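PDB 5C5G: spherulin-4 from Aspergillus clavatus, which probably acts as a glycoside hydrolase on galactosaminogalactan, a polysaccharide whose biosynthesis in Aspergillus fumigatus requires Sph3. Local coordinates for residues A[52-57]-A[97-102]; A[57-62]-A[106-111]; A[170-175]-A[199-204]. All blocks are in the same frame, centred on the assembly; numbering follows the deposited sequence.

In the fold
Interactions 1 and 2 lie side by side on one flank of the (beta/alpha) barrel, their centres about 7 Å apart, and both use helix 56-66. Interaction 1 sets the loop entering that helix against helix 86-103 at the surface; interaction 2 packs the helix on the partly buried loop leading into strand 112-116. Their touching atoms are mainly apolar. Leu108 and Ile62 of interaction 2 reach Trp99 and Pro100 of interaction 1, joining the two into one patch. Interaction 3 lies across the chain's centre, about 27 Å from interaction 2 between centres. There two barrel strands are tied by backbone hydrogen bonds, and Glu172 of the N-acetyl-D-galactosamine site is carried near the C-terminal end of strand 167-172.

Interaction 1. Residues A[52-57]-A[97-102]; sequences ALPDGN and AAWPTQ
Pro54 and the indole of Trp99 reach toward each other tip to tip, one part of the contact between the loop entering helix 56-66 and the last turns of helix 86-103; Trp99, with Leu53, Ala52 and Gln102, supplies most of the buried surface. Pro54 CD approaches Trp99 CE2 to 3.6 Å, lying above the plane of the indole and offset toward its rim. Beside it, Pro54 CG makes an off-centre CH-pi contact, 4.2 Å from the centroid of the six-membered ring of Trp99 and 29° off its normal. The Trp99 indole is turned with CD1 almost eclipsing CA (chi2 1°), and that corner of the ring faces the backbone of Ala52. Ala52 O sits at the ring edge, near its plane and 3.1 Å from Trp99 CD1.

Leu53 slides past Trp99 in the opposite direction. Its methyl CD2 lies 3.9 Å from Trp99 CD1, is similarly close to the Trp99 carbonyl, and rests 4.0 Å from Gln102 CB. The Gln102 side chain is bent at chi2 (-84°), which carries CD to within 3.9 Å of Ala52 CB, so the aliphatic and amide carbons of Gln102 border the apolar patch.

Pro100 has no N-H to give to the preceding turn, and the helix is kinked here. Ala98 O still accepts twice, from Gln102 N and from Thr101 OG1 at 2.9 Å, while Trp99 O accepts from Ser103 OG. The rings of Tyr96 and Trp99 meet edge-to-face; the Trp99 side chain lies about 9 Å from that of Tyr76 in the N-acetyl-D-galactosamine site. Across the contact itself the chemistry is chiefly apolar and CH-pi packing, with the Ala52 carbonyl oxygen at the indole edge and no charged group taking part.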
# COMPACT_ATOMS: atom_id res chain seq x y z
N ALA A 52 -11.18 16.74 11.53
CA ALA A 52 -11.95 16.21 10.41
C ALA A 52 -11.19 16.27 9.10
O ALA A 52 -11.45 15.47 8.20
CB ALA A 52 -13.27 16.97 10.27
N LEU A 53 -10.25 17.20 8.99
CA LEU A 53 -9.40 17.33 7.82
C LEU A 53 -7.95 17.33 8.23
O LEU A 53 -7.63 17.69 9.36
CB LEU A 53 -9.71 18.62 7.07
CG LEU A 53 -11.12 18.66 6.48
CD1 LEU A 53 -11.39 20.04 5.92
CD2 LEU A 53 -11.31 17.62 5.40
N PRO A 54 -7.06 16.92 7.34
CA PRO A 54 -5.63 17.01 7.60
C PRO A 54 -5.15 18.43 7.33
O PRO A 54 -5.95 19.33 7.05
CB PRO A 54 -5.05 16.02 6.58
CG PRO A 54 -5.96 16.18 5.41
CD PRO A 54 -7.34 16.41 5.99
N ASP A 55 -3.84 18.66 7.46
CA ASP A 55 -3.34 20.03 7.37
C ASP A 55 -3.35 20.57 5.94
O ASP A 55 -3.71 19.86 5.00
CB ASP A 55 -1.99 20.16 8.09
CG ASP A 55 -0.81 19.61 7.32
OD1 ASP A 55 -0.86 19.47 6.08
OD2 ASP A 55 0.22 19.37 7.99
N GLY A 56 -2.97 21.82 5.78
CA GLY A 56 -3.12 22.50 4.51
C GLY A 56 -2.21 21.97 3.42
O GLY A 56 -2.50 22.10 2.24
N ASN A 57 -1.09 21.39 3.82
CA ASN A 57 -0.23 20.73 2.85
C ASN A 57 -0.90 19.48 2.30
O ASN A 57 -0.91 19.27 1.08
CB ASN A 57 1.13 20.39 3.47
CG ASN A 57 2.03 21.61 3.60
OD1 ASN A 57 2.21 22.38 2.65
ND2 ASN A 57 2.59 21.80 4.79
N ALA A 97 -13.46 8.94 5.12
CA ALA A 97 -14.61 8.89 4.23
C ALA A 97 -15.30 10.24 4.10
O ALA A 97 -15.84 10.55 3.05
CB ALA A 97 -15.59 7.86 4.71
N ALA A 98 -15.30 11.02 5.19
CA ALA A 98 -16.00 12.29 5.20
C ALA A 98 -15.17 13.42 4.63
O ALA A 98 -15.68 14.51 4.46
CB ALA A 98 -16.45 12.64 6.62
N TRP A 99 -13.90 13.16 4.30
CA TRP A 99 -13.05 14.21 3.75
C TRP A 99 -13.67 15.03 2.60
O TRP A 99 -13.61 16.26 2.64
CB TRP A 99 -11.70 13.63 3.30
CG TRP A 99 -10.67 13.49 4.38
CD1 TRP A 99 -10.79 13.79 5.70
CD2 TRP A 99 -9.33 13.02 4.21
NE1 TRP A 99 -9.61 13.56 6.37
CE2 TRP A 99 -8.69 13.08 5.46
CE3 TRP A 99 -8.60 12.56 3.10
CZ2 TRP A 99 -7.35 12.71 5.64
CZ3 TRP A 99 -7.28 12.20 3.28
CH2 TRP A 99 -6.67 12.28 4.54
N PRO A 100 -14.24 14.38 1.57
CA PRO A 100 -14.73 15.19 0.44
C PRO A 100 -15.92 16.04 0.81
O PRO A 100 -16.05 17.16 0.31
CB PRO A 100 -15.09 14.14 -0.62
CG PRO A 100 -15.17 12.86 0.12
CD PRO A 100 -14.22 12.95 1.26
N THR A 101 -16.77 15.57 1.72
CA THR A 101 -17.93 16.36 2.13
C THR A 101 -17.52 17.45 3.14
O THR A 101 -17.99 18.57 3.06
CB THR A 101 -19.05 15.49 2.71
OG1 THR A 101 -18.53 14.64 3.73
CG2 THR A 101 -19.63 14.63 1.63
N GLN A 102 -16.61 17.12 4.05
CA GLN A 102 -16.15 18.10 5.04
C GLN A 102 -15.40 19.25 4.38
O GLN A 102 -15.44 20.37 4.87
CB GLN A 102 -15.24 17.42 6.07
CG GLN A 102 -15.99 16.51 7.01
CD GLN A 102 -16.61 17.24 8.18
OE1 GLN A 102 -16.43 18.45 8.34
NE2 GLN A 102 -17.35 16.52 8.99

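Interaction 2. Residues A[57-62]-A[106-111]; sequences NYTREI and ANLAVR
On the helix that brings Thr59 and Ile62 against Leu108, the flat group is the guanidinium of Arg60. Asn57 O stands over the centre of one of its faces, 4.1 Å above the plane, and two oxygens lie at its edge, in plane. Asn57 OD1 is gripped end-on by NH1 and NH2 of Arg60, which reach it from opposite faces of the amide plane. Glu61 OE2 is gripped side-on in a salt bridge, with Arg60 NE at 2.8 Å from it and NH2 adding a second bond. Four bonds thus fix the rotation of the guanidinium on the helix side turned away from 106-111.

The packing proper centres on Leu108, the middle residue of an inverse gamma turn. With CG anti to the backbone N (chi1 -176°), the branch point is carried toward helix 56-66, and its two methyls divide between Ile62 and Thr59. Leu108 CD1 lies 3.8 Å from Ile62 CB and equally near Ile62 CG2, while CD2 meets Thr59 CG2 at 4.0 Å. Ile62 CG2 also faces Asn107 O, at 4.1 Å.

Ile62 further packs on Trp99 of helix 86-103 and on Leu73 of strand 71-78, and Leu108 touches Pro63 and Ser103. The loop thereby fills the junction between helices 56-66 and 86-103 before the chain enters barrel strand 112-116.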
# COMPACT_ATOMS: atom_id res chain seq x y z
N ASN A 57 -1.09 21.39 3.82
CA ASN A 57 -0.23 20.73 2.85
C ASN A 57 -0.90 19.48 2.30
O ASN A 57 -0.91 19.27 1.08
CB ASN A 57 1.13 20.39 3.47
CG ASN A 57 2.03 21.61 3.60
OD1 ASN A 57 2.21 22.38 2.65
ND2 ASN A 57 2.59 21.80 4.79
N TYR A 58 -1.49 18.66 3.17
CA TYR A 58 -2.23 17.50 2.72
C TYR A 58 -3.43 17.90 1.88
O TYR A 58 -3.72 17.27 0.86
CB TYR A 58 -2.67 16.63 3.91
CG TYR A 58 -1.60 15.67 4.37
CD1 TYR A 58 -1.38 14.50 3.67
CD2 TYR A 58 -0.80 15.93 5.47
CE1 TYR A 58 -0.41 13.61 4.04
CE2 TYR A 58 0.20 15.03 5.84
CZ TYR A 58 0.37 13.87 5.11
OH TYR A 58 1.34 12.95 5.44
N THR A 59 -4.15 18.95 2.29
CA THR A 59 -5.35 19.29 1.54
C THR A 59 -5.02 19.85 0.17
O THR A 59 -5.84 19.77 -0.75
CB THR A 59 -6.28 20.25 2.31
OG1 THR A 59 -5.58 21.45 2.57
CG2 THR A 59 -6.72 19.62 3.61
N ARG A 60 -3.82 20.42 0.01
CA ARG A 60 -3.36 20.86 -1.31
C ARG A 60 -2.90 19.67 -2.18
O ARG A 60 -3.25 19.58 -3.36
CB ARG A 60 -2.20 21.85 -1.17
CG ARG A 60 -1.69 22.42 -2.51
CD ARG A 60 -0.45 23.29 -2.33
NE ARG A 60 0.67 22.49 -1.84
CZ ARG A 60 1.17 22.52 -0.61
NH1 ARG A 60 0.69 23.35 0.31
NH2 ARG A 60 2.17 21.70 -0.30
N GLU A 61 -2.11 18.78 -1.60
CA GLU A 61 -1.41 17.77 -2.39
C GLU A 61 -2.25 16.52 -2.70
O GLU A 61 -2.10 15.92 -3.75
CB GLU A 61 -0.10 17.37 -1.71
CG GLU A 61 0.88 18.53 -1.52
CD GLU A 61 1.45 19.08 -2.82
OE1 GLU A 61 1.36 18.40 -3.86
OE2 GLU A 61 1.99 20.20 -2.78
N ILE A 62 -3.11 16.12 -1.78
CA ILE A 62 -3.91 14.93 -2.02
C ILE A 62 -4.77 15.03 -3.28
O ILE A 62 -4.76 14.10 -4.08
CB ILE A 62 -4.76 14.57 -0.78
CG1 ILE A 62 -3.85 13.97 0.29
CG2 ILE A 62 -5.89 13.59 -1.14
CD1 ILE A 62 -4.48 13.92 1.66
N ALA A 106 -14.36 17.33 -3.95
CA ALA A 106 -14.57 15.94 -4.31
C ALA A 106 -13.28 15.15 -4.48
O ALA A 106 -13.28 13.93 -4.36
CB ALA A 106 -15.41 15.86 -5.58
N ASN A 107 -12.18 15.85 -4.77
CA ASN A 107 -10.88 15.21 -4.95
C ASN A 107 -10.04 15.10 -3.68
O ASN A 107 -8.96 14.50 -3.70
CB ASN A 107 -10.07 15.90 -6.05
CG ASN A 107 -10.30 15.30 -7.43
OD1 ASN A 107 -11.14 14.42 -7.60
ND2 ASN A 107 -9.53 15.76 -8.41
N LEU A 108 -10.53 15.67 -2.58
CA LEU A 108 -9.90 15.43 -1.30
C LEU A 108 -10.57 14.20 -0.74
O LEU A 108 -11.54 14.29 0.02
CB LEU A 108 -10.04 16.63 -0.35
CG LEU A 108 -9.29 16.37 0.97
CD1 LEU A 108 -7.79 16.33 0.76
CD2 LEU A 108 -9.63 17.37 2.04
N ALA A 109 -10.06 13.04 -1.13
CA ALA A 109 -10.73 11.78 -0.86
C ALA A 109 -9.78 10.63 -1.06
O ALA A 109 -8.81 10.74 -1.82
CB ALA A 109 -11.92 11.61 -1.79
N VAL A 110 -10.12 9.51 -0.45
CA VAL A 110 -9.44 8.24 -0.70
C VAL A 110 -10.46 7.24 -1.22
O VAL A 110 -11.67 7.45 -1.11
CB VAL A 110 -8.70 7.73 0.55
CG1 VAL A 110 -7.61 8.73 0.98
CG2 VAL A 110 -9.65 7.48 1.69
N ARG A 111 -9.95 6.15 -1.79
CA ARG A 111 -10.75 5.12 -2.42
C ARG A 111 -10.70 3.79 -1.67
O ARG A 111 -11.08 2.75 -2.22
CB ARG A 111 -10.30 4.94 -3.87
CG ARG A 111 -10.55 6.20 -4.71
CD ARG A 111 -9.83 6.19 -6.04
NE ARG A 111 -10.57 5.44 -7.04
CZ ARG A 111 -10.87 5.87 -8.27
NH1 ARG A 111 -11.55 5.08 -9.08
NH2 ARG A 111 -10.49 7.07 -8.70

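Interaction 3. Residues A[170-175]-A[199-204]; sequences VFEATY and CAVIHS
Val170 and Cys199 open a parallel pairing of barrel strands 167-172 and 198-203, with Val170 N donating to Cys199 O at 3.1 Å. The bonds then alternate between the two segments. Val201 N gives to Phe171 O at 2.8 Å, Ala173 N to Val201 O, and His203 N to Ala173 O. The bonding continues past the corner the chain turns at Ala173, to Tyr175 N at the start of helix 175-180, which meets His203 O at 2.9 Å. Secondary CA-H...O contacts run from Glu172 to Val201 O, from Ile202 to Ala173 O and from Thr174 to His203 O. Among the backbone N-H groups, Phe171 N is buried by the contact with no partner in the model.

The imidazole of His203 is satisfied at both nitrogens. ND1 shares a hydrogen bond of 2.8 Å with Ser204 OG, and NE2 meets, at 2.8 Å, a water that donates to Glu172 O. With CG between the backbone N and the carbonyl carbon (chi1 55°), the ring lies against 170-175, where Ala173 O sits over the centre of one face. Thr174 CG2 packs near CE1 of the same ring, while Thr174 OG1 caps helix 175-180 by accepting from Thr177 N.

Glu172, which binds N-acetyl-D-galactosamine in another structure of this protein, runs beside Val201, pointing the same way. No sugar is bound here; a 1,2-ethanediol, probably from the crystallisation liquor, lies about 4 Å from the Glu172 side chain. Tyr238 OH holds OE2 and Asn152 ND2 holds OE1.

On the other face of the sheet Phe171 meets Ile202 and packs edge-to-face with Phe178 of helix 175-180, while Ala200 and Ile202 touch Val221 of helix 212-224. The two strands flank helix 175-180 in a beta-alpha-beta unit, with strand 227-230 continuing the barrel beyond 198-203.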
# COMPACT_ATOMS: atom_id res chain seq x y z
N VAL A 170 2.25 -9.37 2.68
CA VAL A 170 2.73 -10.59 3.33
C VAL A 170 4.23 -10.62 3.49
O VAL A 170 4.74 -11.55 4.13
CB VAL A 170 2.27 -11.87 2.60
CG1 VAL A 170 0.74 -11.99 2.62
CG2 VAL A 170 2.81 -11.95 1.17
N PHE A 171 4.93 -9.63 2.95
CA PHE A 171 6.36 -9.49 3.13
C PHE A 171 6.63 -8.01 3.26
O PHE A 171 6.23 -7.23 2.39
CB PHE A 171 7.15 -10.09 1.96
CG PHE A 171 8.63 -10.03 2.20
CD1 PHE A 171 9.35 -8.90 1.86
CD2 PHE A 171 9.28 -11.08 2.84
CE1 PHE A 171 10.69 -8.82 2.15
CE2 PHE A 171 10.63 -11.01 3.11
CZ PHE A 171 11.33 -9.89 2.77
N GLU A 172 7.29 -7.61 4.35
CA GLU A 172 7.67 -6.22 4.58
C GLU A 172 8.98 -6.24 5.35
O GLU A 172 8.97 -6.29 6.59
CB GLU A 172 6.58 -5.45 5.36
CG GLU A 172 6.91 -3.96 5.46
CD GLU A 172 6.30 -3.23 6.63
OE1 GLU A 172 5.37 -3.74 7.27
OE2 GLU A 172 6.80 -2.11 6.92
N ALA A 173 10.10 -6.21 4.65
CA ALA A 173 11.37 -6.41 5.30
C ALA A 173 12.49 -6.05 4.37
O ALA A 173 12.28 -5.61 3.24
CB ALA A 173 11.50 -7.86 5.76
N THR A 174 13.72 -6.22 4.83
CA THR A 174 14.88 -5.91 4.02
C THR A 174 15.07 -6.93 2.90
O THR A 174 14.63 -8.07 2.96
CB THR A 174 16.18 -5.92 4.84
OG1 THR A 174 16.38 -7.25 5.32
CG2 THR A 174 16.12 -4.94 6.00
N TYR A 175 15.82 -6.50 1.90
CA TYR A 175 16.27 -7.39 0.85
C TYR A 175 17.05 -8.58 1.43
O TYR A 175 16.90 -9.72 0.96
CB TYR A 175 17.13 -6.60 -0.13
CG TYR A 175 17.72 -7.43 -1.24
CD1 TYR A 175 16.97 -7.75 -2.36
CD2 TYR A 175 19.02 -7.90 -1.18
CE1 TYR A 175 17.50 -8.52 -3.38
CE2 TYR A 175 19.57 -8.65 -2.20
CZ TYR A 175 18.80 -8.97 -3.29
OH TYR A 175 19.36 -9.72 -4.29
N CYS A 199 0.78 -8.52 -1.61
CA CYS A 199 1.68 -7.39 -1.80
C CYS A 199 3.01 -7.70 -1.14
O CYS A 199 3.07 -8.35 -0.10
CB CYS A 199 1.08 -6.13 -1.20
SG CYS A 199 2.10 -4.67 -1.22
N ALA A 200 4.08 -7.20 -1.75
CA ALA A 200 5.43 -7.34 -1.25
C ALA A 200 6.09 -5.98 -1.13
O ALA A 200 6.08 -5.20 -2.09
CB ALA A 200 6.26 -8.21 -2.16
N VAL A 201 6.69 -5.73 0.02
CA VAL A 201 7.43 -4.52 0.30
C VAL A 201 8.86 -4.92 0.67
O VAL A 201 9.09 -5.58 1.69
CB VAL A 201 6.79 -3.75 1.46
CG1 VAL A 201 7.66 -2.59 1.90
CG2 VAL A 201 5.42 -3.23 1.06
N ILE A 202 9.81 -4.51 -0.16
CA ILE A 202 11.21 -4.85 0.03
C ILE A 202 12.00 -3.56 0.08
O ILE A 202 12.10 -2.87 -0.92
CB ILE A 202 11.75 -5.74 -1.10
CG1 ILE A 202 10.87 -6.98 -1.29
CG2 ILE A 202 13.19 -6.16 -0.81
CD1 ILE A 202 11.18 -7.74 -2.58
N HIS A 203 12.57 -3.26 1.23
CA HIS A 203 13.40 -2.07 1.38
C HIS A 203 14.84 -2.48 1.61
O HIS A 203 15.17 -3.67 1.64
CB HIS A 203 12.86 -1.18 2.50
CG HIS A 203 12.69 -1.85 3.82
ND1 HIS A 203 13.76 -2.26 4.60
CD2 HIS A 203 11.57 -2.16 4.51
CE1 HIS A 203 13.29 -2.80 5.71
NE2 HIS A 203 11.97 -2.75 5.69
N SER A 204 15.72 -1.49 1.74
CA SER A 204 17.12 -1.75 2.07
C SER A 204 17.79 -2.61 1.00
O SER A 204 18.70 -3.38 1.30
CB SER A 204 17.24 -2.40 3.45
OG SER A 204 16.48 -1.66 4.41
O HOH W 1 10.42 -3.91 7.77